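Long-range contact in protein yojF (Bacillus subtilis, PDB 1NJH), which is of unknown function, belongs to the DUF1806 family and forms a two-chain assembly through a beta sheet that runs on across the interface: residues A[19-32]-A[44-58]. Sequence-based numbering, arbitrary orientation. Where two conformers were deposited one is given.
Sequences YADRPVYIHLETTT and MTVVAYIRNAKVTYH
Two neighbouring strands of a curled antiparallel sheet, 24-32 and 45-63, pair here with the register broken by two bulges, one on either side of the regular pair L28 and I50, whose backbone N and O atoms bond at 2.9 Å each way. At the classic bulge V47 and A48 both face T30, whose O takes a bond from V47 N (2.8 Å) and a weak one from A48 N. At the G1 bulge N52, with a left-handed backbone, and A53 face I26. On one face, H27 and Y49 make a T-shaped stack, the histidine edge directed at the tyrosine face with planes at 89° and centroids 5.1 Å apart. The E29 carboxylate reaches the rim of the same Y49 ring, OE2 lying in its plane 3.6 Å from CD1. Further along, K54 turns at its last torsion (chi4 61°), which brings NZ to 3.0 Å from Y25 OH. The Y25 hydroxyl has a weak hydrogen bond to E76 of the second subunit. Replacing Y25 by an alanine is likely to open a gap beside P116, strip K54 NZ of the ring and hydroxyl it lies against, and remove the weak partner of that E76. The other face carries V24, I26, L28 and V55 into the interior, I26 CD1 lying 3.5 Å from V55 CG2, while T30 and A48 on it meet A48 and T30 of the second subunit. Beyond the strand pairing, D21 N bonds to Y57 O, and a water over one face of the Y57 ring donates to Y19 O and R22 O while accepting from Y57 N at 2.9 Å.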
loop_
_atom_site.group_PDB
_atom_site.type_symbol
_atom_site.label_atom_id
_atom_site.label_comp_id
_atom_site.label_asym_id
_atom_site.label_seq_id
_atom_site.Cartn_x
_atom_site.Cartn_y
_atom_site.Cartn_z
ATOM N N TYR A 19 10.454 9.588 13.351
ATOM C CA TYR A 19 10.902 9.271 11.994
ATOM C C TYR A 19 10.557 10.326 10.951
ATOM O O TYR A 19 10.860 10.146 9.774
ATOM C CB TYR A 19 10.298 7.942 11.517
ATOM C CG TYR A 19 10.588 6.754 12.392
ATOM C CD1 TYR A 19 11.809 6.087 12.325
ATOM C CD2 TYR A 19 9.635 6.295 13.298
ATOM C CE1 TYR A 19 12.070 4.984 13.149
ATOM C CE2 TYR A 19 9.885 5.207 14.121
ATOM C CZ TYR A 19 11.102 4.557 14.043
ATOM O OH TYR A 19 11.342 3.497 14.887
ATOM N N ALA A 20 9.915 11.416 11.362
ATOM C CA ALA A 20 9.554 12.466 10.411
ATOM C C ALA A 20 10.765 13.270 9.938
ATOM O O ALA A 20 11.733 13.444 10.678
ATOM C CB ALA A 20 8.526 13.407 11.039
ATOM N N ASP A 21 10.704 13.720 8.688
ATOM C CA ASP A 21 11.714 14.561 8.054
ATOM C C ASP A 21 13.023 13.952 7.588
ATOM O O ASP A 21 13.955 14.669 7.215
ATOM C CB ASP A 21 11.975 15.786 8.938
ATOM C CG ASP A 21 10.710 16.589 9.174
ATOM O OD1 ASP A 21 9.998 16.844 8.185
ATOM O OD2 ASP A 21 10.424 16.954 10.335
ATOM N N ARG A 22 13.098 12.632 7.604
ATOM C CA ARG A 22 14.283 11.953 7.107
ATOM C C ARG A 22 13.792 10.715 6.371
ATOM O O ARG A 22 12.715 10.192 6.671
ATOM C CB ARG A 22 15.231 11.569 8.244
ATOM C CG ARG A 22 14.732 10.506 9.202
ATOM C CD ARG A 22 15.927 9.899 9.929
ATOM N NE ARG A 22 15.539 9.019 11.021
ATOM C CZ ARG A 22 14.882 9.429 12.100
ATOM N NH1 ARG A 22 14.545 10.707 12.219
ATOM N NH2 ARG A 22 14.563 8.565 13.057
ATOM N N PRO A 23 14.567 10.240 5.388
ATOM C CA PRO A 23 14.192 9.058 4.606
ATOM C C PRO A 23 14.011 7.815 5.460
ATOM O O PRO A 23 14.871 7.488 6.274
ATOM C CB PRO A 23 15.360 8.908 3.632
ATOM C CG PRO A 23 15.848 10.323 3.463
ATOM C CD PRO A 23 15.817 10.829 4.878
ATOM N N VAL A 24 12.884 7.131 5.287
ATOM C CA VAL A 24 12.630 5.900 6.020
ATOM C C VAL A 24 12.045 4.878 5.066
ATOM O O VAL A 24 11.660 5.212 3.947
ATOM C CB VAL A 24 11.664 6.112 7.218
ATOM C CG1 VAL A 24 12.336 7.006 8.250
ATOM C CG2 VAL A 24 10.334 6.706 6.745
ATOM N N TYR A 25 12.037 3.623 5.491
ATOM C CA TYR A 25 11.482 2.564 4.670
ATOM C C TYR A 25 10.143 2.166 5.260
ATOM O O TYR A 25 9.986 2.100 6.477
ATOM C CB TYR A 25 12.415 1.354 4.659
ATOM C CG TYR A 25 13.686 1.612 3.892
ATOM C CD1 TYR A 25 14.787 2.201 4.513
ATOM C CD2 TYR A 25 13.777 1.299 2.539
ATOM C CE1 TYR A 25 15.950 2.464 3.803
ATOM C CE2 TYR A 25 14.935 1.566 1.818
ATOM C CZ TYR A 25 16.017 2.146 2.460
ATOM O OH TYR A 25 17.174 2.397 1.761
ATOM N N ILE A 26 9.185 1.872 4.393
ATOM C CA ILE A 26 7.870 1.489 4.846
ATOM C C ILE A 26 7.400 0.126 4.320
ATOM O O ILE A 26 7.696 -0.262 3.175
ATOM C CB ILE A 26 6.838 2.594 4.428
ATOM C CG1 ILE A 26 7.128 3.873 5.234
ATOM C CG2 ILE A 26 5.397 2.101 4.620
ATOM C CD1 ILE A 26 6.104 4.938 5.122
ATOM N N HIS A 27 6.719 -0.610 5.189
ATOM C CA HIS A 27 6.096 -1.859 4.808
ATOM C C HIS A 27 4.610 -1.613 5.101
ATOM O O HIS A 27 4.258 -1.239 6.225
ATOM C CB HIS A 27 6.575 -3.046 5.646
ATOM C CG HIS A 27 5.971 -4.342 5.205
ATOM N ND1 HIS A 27 4.796 -4.839 5.729
ATOM C CD2 HIS A 27 6.329 -5.189 4.213
ATOM C CE1 HIS A 27 4.458 -5.939 5.074
ATOM N NE2 HIS A 27 5.371 -6.171 4.151
ATOM N N LEU A 28 3.746 -1.797 4.102
ATOM C CA LEU A 28 2.304 -1.604 4.265
ATOM C C LEU A 28 1.663 -2.768 3.555
ATOM O O LEU A 28 1.851 -2.948 2.353
ATOM C CB LEU A 28 1.852 -0.293 3.629
ATOM C CG LEU A 28 0.341 -0.031 3.693
ATOM C CD1 LEU A 28 -0.123 0.065 5.143
ATOM C CD2 LEU A 28 0.024 1.245 2.925
ATOM N N GLU A 29 0.899 -3.552 4.299
ATOM C CA GLU A 29 0.298 -4.755 3.742
ATOM C C GLU A 29 -1.095 -5.029 4.310
ATOM O O GLU A 29 -1.369 -4.747 5.482
ATOM C CB GLU A 29 1.250 -5.931 4.050
ATOM C CG GLU A 29 0.693 -7.338 3.797
ATOM C CD GLU A 29 1.712 -8.447 4.096
ATOM O OE1 GLU A 29 2.647 -8.226 4.899
ATOM O OE2 GLU A 29 1.572 -9.562 3.534
ATOM N N THR A 30 -1.965 -5.569 3.463
ATOM C CA THR A 30 -3.323 -5.938 3.865
ATOM C C THR A 30 -3.541 -7.374 3.403
ATOM O O THR A 30 -3.187 -7.738 2.285
ATOM C CB THR A 30 -4.423 -5.019 3.234
ATOM O OG1 THR A 30 -4.287 -4.974 1.810
ATOM C CG2 THR A 30 -4.307 -3.621 3.776
ATOM N N THR A 31 -4.124 -8.182 4.275
ATOM C CA THR A 31 -4.372 -9.589 3.971
ATOM C C THR A 31 -5.812 -9.950 4.323
ATOM O O THR A 31 -6.470 -9.228 5.069
ATOM C CB THR A 31 -3.439 -10.486 4.790
ATOM O OG1 THR A 31 -3.588 -10.169 6.179
ATOM C CG2 THR A 31 -1.988 -10.267 4.382
ATOM N N THR A 32 -6.294 -11.068 3.784
ATOM C CA THR A 32 -7.658 -11.521 4.055
ATOM C C THR A 32 -7.741 -13.042 4.093
ATOM O O THR A 32 -6.753 -13.735 3.849
ATOM C CB THR A 32 -8.649 -11.029 2.983
ATOM O OG1 THR A 32 -8.327 -11.625 1.721
ATOM C CG2 THR A 32 -8.585 -9.519 2.859
HETATM N N MSE A 44 -3.284 -16.337 5.756
HETATM C CA MSE A 44 -4.192 -15.499 4.982
HETATM C C MSE A 44 -3.556 -15.064 3.666
HETATM O O MSE A 44 -2.331 -14.978 3.555
HETATM C CB MSE A 44 -4.589 -14.265 5.789
HETATM C CG MSE A 44 -5.305 -14.585 7.084
HETATM SE SE MSE A 44 -5.901 -12.998 7.996
HETATM C CE MSE A 44 -7.709 -12.930 7.333
ATOM N N THR A 45 -4.393 -14.790 2.671
ATOM C CA THR A 45 -3.907 -14.370 1.363
ATOM C C THR A 45 -3.598 -12.874 1.338
ATOM O O THR A 45 -4.347 -12.066 1.889
ATOM C CB THR A 45 -4.939 -14.685 0.261
ATOM O OG1 THR A 45 -6.173 -14.019 0.554
ATOM C CG2 THR A 45 -5.183 -16.183 0.182
ATOM N N VAL A 46 -2.487 -12.514 0.705
ATOM C CA VAL A 46 -2.093 -11.114 0.606
ATOM C C VAL A 46 -2.976 -10.413 -0.424
ATOM O O VAL A 46 -3.277 -10.977 -1.476
ATOM C CB VAL A 46 -0.611 -10.987 0.181
ATOM C CG1 VAL A 46 -0.258 -9.528 -0.068
ATOM C CG2 VAL A 46 0.292 -11.562 1.271
ATOM N N VAL A 47 -3.401 -9.193 -0.114
ATOM C CA VAL A 47 -4.244 -8.420 -1.023
ATOM C C VAL A 47 -3.426 -7.290 -1.659
ATOM O O VAL A 47 -3.305 -7.212 -2.881
ATOM C CB VAL A 47 -5.469 -7.819 -0.268
ATOM C CG1 VAL A 47 -6.254 -6.861 -1.171
ATOM C CG2 VAL A 47 -6.374 -8.949 0.210
ATOM N N ALA A 48 -2.879 -6.414 -0.825
ATOM C CA ALA A 48 -2.068 -5.294 -1.301
ATOM C C ALA A 48 -0.799 -5.304 -0.485
ATOM O O ALA A 48 -0.826 -5.552 0.722
ATOM C CB ALA A 48 -2.797 -3.967 -1.115
ATOM N N TYR A 49 0.307 -4.959 -1.126
ATOM C CA TYR A 49 1.572 -5.042 -0.450
ATOM C C TYR A 49 2.594 -4.064 -1.016
ATOM O O TYR A 49 2.807 -4.018 -2.229
ATOM C CB TYR A 49 2.022 -6.501 -0.658
ATOM C CG TYR A 49 3.336 -6.963 -0.095
ATOM C CD1 TYR A 49 3.368 -7.765 1.047
ATOM C CD2 TYR A 49 4.536 -6.718 -0.767
ATOM C CE1 TYR A 49 4.563 -8.327 1.510
ATOM C CE2 TYR A 49 5.742 -7.278 -0.316
ATOM C CZ TYR A 49 5.742 -8.083 0.823
ATOM O OH TYR A 49 6.908 -8.659 1.278
ATOM N N ILE A 50 3.181 -3.236 -0.157
ATOM C CA ILE A 50 4.284 -2.396 -0.611
ATOM C C ILE A 50 5.359 -2.620 0.455
ATOM O O ILE A 50 5.126 -2.434 1.647
ATOM C CB ILE A 50 3.928 -0.895 -0.821
ATOM C CG1 ILE A 50 5.135 -0.205 -1.483
ATOM C CG2 ILE A 50 3.537 -0.233 0.484
ATOM C CD1 ILE A 50 4.863 1.150 -2.113
ATOM N N ARG A 51 6.530 -3.040 -0.004
ATOM C CA ARG A 51 7.637 -3.316 0.886
ATOM C C ARG A 51 8.840 -2.466 0.526
ATOM O O ARG A 51 9.210 -2.337 -0.641
ATOM C CB ARG A 51 8.004 -4.798 0.807
ATOM C CG ARG A 51 9.066 -5.221 1.804
ATOM C CD ARG A 51 9.192 -6.737 1.811
ATOM N NE ARG A 51 10.049 -7.235 2.885
ATOM C CZ ARG A 51 9.745 -7.205 4.178
ATOM N NH1 ARG A 51 8.596 -6.693 4.591
ATOM N NH2 ARG A 51 10.592 -7.708 5.063
ATOM N N ASN A 52 9.439 -1.867 1.545
ATOM C CA ASN A 52 10.607 -1.030 1.352
ATOM C C ASN A 52 10.428 0.130 0.401
ATOM O O ASN A 52 11.293 0.401 -0.432
ATOM C CB ASN A 52 11.828 -1.866 0.953
ATOM C CG ASN A 52 12.325 -2.701 2.104
ATOM O OD1 ASN A 52 12.250 -2.281 3.261
ATOM N ND2 ASN A 52 12.830 -3.895 1.806
ATOM N N ALA A 53 9.281 0.793 0.520
ATOM C CA ALA A 53 9.025 1.997 -0.259
ATOM C C ALA A 53 9.853 2.984 0.551
ATOM O O ALA A 53 9.828 2.941 1.788
ATOM C CB ALA A 53 7.542 2.385 -0.194
ATOM N N LYS A 54 10.619 3.833 -0.124
ATOM C CA LYS A 54 11.434 4.805 0.573
ATOM C C LYS A 54 10.704 6.134 0.475
ATOM O O LYS A 54 10.364 6.587 -0.620
ATOM C CB LYS A 54 12.823 4.908 -0.069
ATOM C CG LYS A 54 13.876 5.529 0.838
ATOM C CD LYS A 54 15.235 5.579 0.150
ATOM C CE LYS A 54 16.311 6.102 1.083
ATOM N NZ LYS A 54 16.467 5.232 2.277
ATOM N N VAL A 55 10.434 6.732 1.625
ATOM C CA VAL A 55 9.723 8.004 1.668
ATOM C C VAL A 55 10.236 8.878 2.804
ATOM O O VAL A 55 10.910 8.411 3.729
ATOM C CB VAL A 55 8.196 7.805 1.919
ATOM C CG1 VAL A 55 7.620 6.786 0.944
ATOM C CG2 VAL A 55 7.962 7.358 3.353
ATOM N N THR A 56 9.883 10.154 2.727
ATOM C CA THR A 56 10.218 11.121 3.754
ATOM C C THR A 56 8.887 11.804 4.051
ATOM O O THR A 56 8.306 12.407 3.157
ATOM C CB THR A 56 11.211 12.178 3.239
ATOM O OG1 THR A 56 12.466 11.550 2.957
ATOM C CG2 THR A 56 11.412 13.259 4.288
ATOM N N TYR A 57 8.373 11.663 5.266
ATOM C CA TYR A 57 7.109 12.330 5.591
ATOM C C TYR A 57 7.365 13.487 6.544
ATOM O O TYR A 57 8.243 13.403 7.411
ATOM C CB TYR A 57 6.091 11.329 6.179
ATOM C CG TYR A 57 6.495 10.623 7.453
ATOM C CD1 TYR A 57 6.312 11.223 8.699
ATOM C CD2 TYR A 57 6.961 9.302 7.420
ATOM C CE1 TYR A 57 6.567 10.524 9.883
ATOM C CE2 TYR A 57 7.218 8.592 8.599
ATOM C CZ TYR A 57 7.016 9.209 9.818
ATOM O OH TYR A 57 7.231 8.522 10.983
ATOM N N HIS A 58 6.599 14.570 6.388
ATOM C CA HIS A 58 6.789 15.749 7.240
ATOM C C HIS A 58 5.724 15.978 8.309
ATOM O O HIS A 58 5.935 16.745 9.254
ATOM C CB HIS A 58 6.966 17.006 6.374
ATOM C CG HIS A 58 6.073 17.057 5.172
ATOM N ND1 HIS A 58 4.838 17.672 5.182
ATOM C CD2 HIS A 58 6.240 16.578 3.915
ATOM C CE1 HIS A 58 4.287 17.570 3.986
ATOM N NE2 HIS A 58 5.117 16.911 3.198
HETATM O O HOH W 1 10.116 10.356 7.129
#